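PDB 5XSW: chitinase from Thermococcus chitonophagus, which probably hydrolyses chitin as an endo-acting glycosidase. Local coordinates for residues 110-115 with 299-304. Numbering follows the deposited sequence.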
ATOM      1  N   ILE A 110       0.595 -24.903  -0.253  1.00 30.55           N
ATOM      2  CA  ILE A 110       1.595 -24.111  -0.951  1.00 24.02           C
ATOM      3  C   ILE A 110       2.907 -24.835  -0.955  1.00 23.43           C
ATOM      4  O   ILE A 110       3.331 -25.427   0.082  1.00 30.65           O
ATOM      5  CB  ILE A 110       1.734 -22.690  -0.293  1.00 23.83           C
ATOM      6  CG1 ILE A 110       2.704 -21.846  -1.110  1.00 27.59           C
ATOM      7  CG2 ILE A 110       2.165 -22.779   1.172  1.00 29.03           C
ATOM      8  CD1 ILE A 110       2.437 -20.261  -0.834  1.00 26.28           C
ATOM      9  N   ILE A 111       3.542 -24.846  -2.119  1.00 21.95           N
ATOM     10  CA  ILE A 111       4.823 -25.540  -2.272  1.00 21.46           C
ATOM     11  C   ILE A 111       6.032 -24.635  -2.030  1.00 29.39           C
ATOM     12  O   ILE A 111       6.216 -23.643  -2.762  1.00 27.83           O
ATOM     13  CB  ILE A 111       4.967 -26.162  -3.669  1.00 27.10           C
ATOM     14  CG1 ILE A 111       3.854 -27.218  -3.922  1.00 26.04           C
ATOM     15  CG2 ILE A 111       6.444 -26.770  -3.854  1.00 23.77           C
ATOM     16  CD1 ILE A 111       3.760 -27.573  -5.422  1.00 29.37           C
ATOM     17  N   TYR A 112       6.837 -24.955  -1.013  1.00 22.47           N
ATOM     18  CA  TYR A 112       8.097 -24.246  -0.793  1.00 26.37           C
ATOM     19  C   TYR A 112       9.222 -25.294  -0.877  1.00 30.36           C
ATOM     20  O   TYR A 112       9.464 -25.988   0.076  1.00 31.02           O
ATOM     21  CB  TYR A 112       8.132 -23.554   0.579  1.00 26.31           C
ATOM     22  CG  TYR A 112       7.375 -22.228   0.546  1.00 29.24           C
ATOM     23  CD1 TYR A 112       7.839 -21.179  -0.270  1.00 20.56           C
ATOM     24  CD2 TYR A 112       6.201 -22.049   1.272  1.00 28.94           C
ATOM     25  CE1 TYR A 112       7.113 -19.925  -0.352  1.00 23.10           C
ATOM     26  CE2 TYR A 112       5.481 -20.825   1.208  1.00 24.51           C
ATOM     27  CZ  TYR A 112       5.982 -19.774   0.394  1.00 23.53           C
ATOM     28  OH  TYR A 112       5.285 -18.581   0.331  1.00 24.28           O
ATOM     29  N   PRO A 113       9.922 -25.338  -1.979  1.00 27.38           N
ATOM     30  CA  PRO A 113      10.863 -26.445  -2.168  1.00 32.63           C
ATOM     31  C   PRO A 113      12.029 -26.413  -1.179  1.00 35.27           C
ATOM     32  O   PRO A 113      12.432 -25.369  -0.688  1.00 29.95           O
ATOM     33  CB  PRO A 113      11.378 -26.236  -3.588  1.00 31.29           C
ATOM     34  CG  PRO A 113      10.441 -25.155  -4.237  1.00 31.96           C
ATOM     35  CD  PRO A 113       9.871 -24.387  -3.121  1.00 25.13           C
ATOM     36  N   THR A 114      12.571 -27.587  -0.889  1.00 31.07           N
ATOM     37  CA  THR A 114      13.816 -27.691  -0.132  1.00 30.96           C
ATOM     38  C   THR A 114      15.005 -27.556  -1.074  1.00 27.39           C
ATOM     39  O   THR A 114      15.154 -28.292  -2.047  1.00 37.23           O
ATOM     40  CB  THR A 114      13.882 -29.037   0.629  1.00 33.25           C
ATOM     41  OG1 THR A 114      12.860 -29.007   1.597  1.00 33.75           O
ATOM     42  CG2 THR A 114      15.241 -29.187   1.384  1.00 31.09           C
ATOM     43  N   ILE A 115      15.842 -26.574  -0.828  1.00 29.34           N
ATOM     44  CA  ILE A 115      16.991 -26.375  -1.706  1.00 25.92           C
ATOM     45  C   ILE A 115      18.101 -27.392  -1.280  1.00 29.57           C
ATOM     46  O   ILE A 115      18.707 -28.048  -2.118  1.00 33.21           O
ATOM     47  CB  ILE A 115      17.580 -24.940  -1.599  1.00 31.92           C
ATOM     48  CG1 ILE A 115      16.482 -23.853  -1.766  1.00 34.71           C
ATOM     49  CG2 ILE A 115      18.787 -24.786  -2.557  1.00 29.96           C
ATOM     50  CD1 ILE A 115      15.726 -23.996  -3.077  1.00 30.60           C
ATOM     51  N   SER A 299       7.485  -9.221  -1.551  1.00 19.42           N
ATOM     52  CA  SER A 299       6.404  -8.704  -2.385  1.00 20.91           C
ATOM     53  C   SER A 299       5.905  -9.740  -3.406  1.00 21.90           C
ATOM     54  O   SER A 299       4.699  -9.883  -3.647  1.00 20.65           O
ATOM     55  CB  SER A 299       6.885  -7.437  -3.139  1.00 22.43           C
ATOM     56  OG  SER A 299       5.764  -6.796  -3.749  1.00 27.46           O
ATOM     57  N   LEU A 300       6.842 -10.415  -4.051  1.00 20.13           N
ATOM     58  CA  LEU A 300       6.531 -11.486  -4.984  1.00 20.81           C
ATOM     59  C   LEU A 300       5.859 -12.654  -4.273  1.00 21.68           C
ATOM     60  O   LEU A 300       4.899 -13.228  -4.757  1.00 21.92           O
ATOM     61  CB  LEU A 300       7.797 -11.947  -5.685  1.00 20.88           C
ATOM     62  CG  LEU A 300       8.406 -10.911  -6.620  1.00 21.15           C
ATOM     63  CD1 LEU A 300       9.882 -11.174  -6.839  1.00 22.40           C
ATOM     64  CD2 LEU A 300       7.653 -10.898  -7.930  1.00 18.40           C
ATOM     65  N   THR A 301       6.362 -12.961  -3.091  1.00 19.64           N
ATOM     66  CA  THR A 301       5.837 -14.038  -2.283  1.00 22.06           C
ATOM     67  C   THR A 301       4.388 -13.744  -1.940  1.00 28.00           C
ATOM     68  O   THR A 301       3.557 -14.628  -1.955  1.00 22.73           O
ATOM     69  CB  THR A 301       6.658 -14.216  -0.999  1.00 23.98           C
ATOM     70  OG1 THR A 301       7.950 -14.714  -1.337  1.00 21.63           O
ATOM     71  CG2 THR A 301       5.976 -15.175  -0.046  1.00 21.96           C
ATOM     72  N   MET A 302       4.094 -12.481  -1.672  1.00 21.84           N
ATOM     73  CA  MET A 302       2.755 -12.074  -1.317  1.00 20.99           C
ATOM     74  C   MET A 302       1.787 -12.404  -2.446  1.00 21.60           C
ATOM     75  O   MET A 302       0.699 -12.870  -2.193  1.00 22.63           O
ATOM     76  CB  MET A 302       2.711 -10.576  -1.022  1.00 20.68           C
ATOM     77  CG  MET A 302       1.314 -10.016  -0.826  1.00 25.21           C
ATOM     78  SD  MET A 302       0.496  -9.551  -2.361  1.00 31.35           S
ATOM     79  CE  MET A 302       1.303  -7.997  -2.719  1.00 29.33           C
ATOM     80  N   GLU A 303       2.190 -12.179  -3.686  1.00 20.23           N
ATOM     81  CA  GLU A 303       1.306 -12.477  -4.796  1.00 21.85           C
ATOM     82  C   GLU A 303       0.981 -13.967  -4.830  1.00 25.32           C
ATOM     83  O   GLU A 303      -0.169 -14.352  -4.949  1.00 21.99           O
ATOM     84  CB  GLU A 303       1.963 -12.099  -6.117  1.00 21.95           C
ATOM     85  CG  GLU A 303       2.405 -10.656  -6.247  1.00 24.50           C
ATOM     86  CD  GLU A 303       3.183 -10.421  -7.520  1.00 24.85           C
ATOM     87  OE1 GLU A 303       2.824 -11.023  -8.537  1.00 23.05           O
ATOM     88  OE2 GLU A 303       4.154  -9.657  -7.499  1.00 21.22           O
ATOM     89  N   ARG A 304       2.010 -14.790  -4.679  1.00 22.15           N
ATOM     90  CA  ARG A 304       1.857 -16.231  -4.726  1.00 25.25           C
ATOM     91  C   ARG A 304       0.993 -16.733  -3.589  1.00 19.82           C
ATOM     92  O   ARG A 304       0.111 -17.540  -3.801  1.00 22.70           O
ATOM     93  CB  ARG A 304       3.224 -16.909  -4.688  1.00 24.02           C
ATOM     94  CG  ARG A 304       3.206 -18.391  -5.010  1.00 20.33           C
ATOM     95  CD  ARG A 304       4.564 -18.856  -5.487  1.00 24.41           C
ATOM     96  NE  ARG A 304       4.657 -20.291  -5.709  1.00 23.02           N
ATOM     97  CZ  ARG A 304       5.040 -21.167  -4.793  1.00 24.49           C
ATOM     98  NH1 ARG A 304       5.346 -20.772  -3.571  1.00 20.57           N
ATOM     99  NH2 ARG A 304       5.107 -22.449  -5.098  1.00 24.13           N
TER
HETATM  100  O   HOH W   1       5.589 -18.103  -2.463  1.00 21.73           O
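Arg304 reaches out from helix 288-311 and takes hold of a single backbone atom, the carbonyl oxygen of Ile111, with both terminal nitrogens. NH2 makes the shorter bond, 2.8 Å to Ile111 O, lying in the carbonyl plane on a lone pair; NH1 stands 3.1 Å from Ile111 O, tilted out of that plane, with a more bent N-H...O angle of 139°. The oxygen itself sits in the guanidinium plane, a bifurcated, end-on grip. CG is anti to the backbone N (chi1 -168°), and from there the chain runs extended to NE, carrying the charged end across to the loop. Tyr112 runs the other way, its ring plane turned 70° from the guanidinium, with CE1 3.8 Å from Arg304 NH1; the cation-pi component is weak at most. The Tyr112 and Thr301 side chains meet obliquely, Tyr112 OH 3.5 Å from Thr301 CG2, and the hydroxyl hydrogen-bonds to Glu305, one residue beyond the arginine. A water links Tyr112 and Arg304, donating to Tyr112 OH and accepting from Arg304 NH1. Ile110 brings its CG1 methylene within 3.8 Å of Arg304 NH1, a plain van der Waals contact. Glu328 forms a salt bridge with NE and Tyr154 OH a hydrogen bond with NH2, fixing the guanidinium's rotation. An alanine here removes both donors to Ile111 O and would probably leave the loop less firmly held and Glu328 without its cationic mate. The chemistry thus ties the linker after the beta-sheet domain to the helical domain carrying the glycan pocket, through a buried guanidinium whose charge Glu328 is likely to offset.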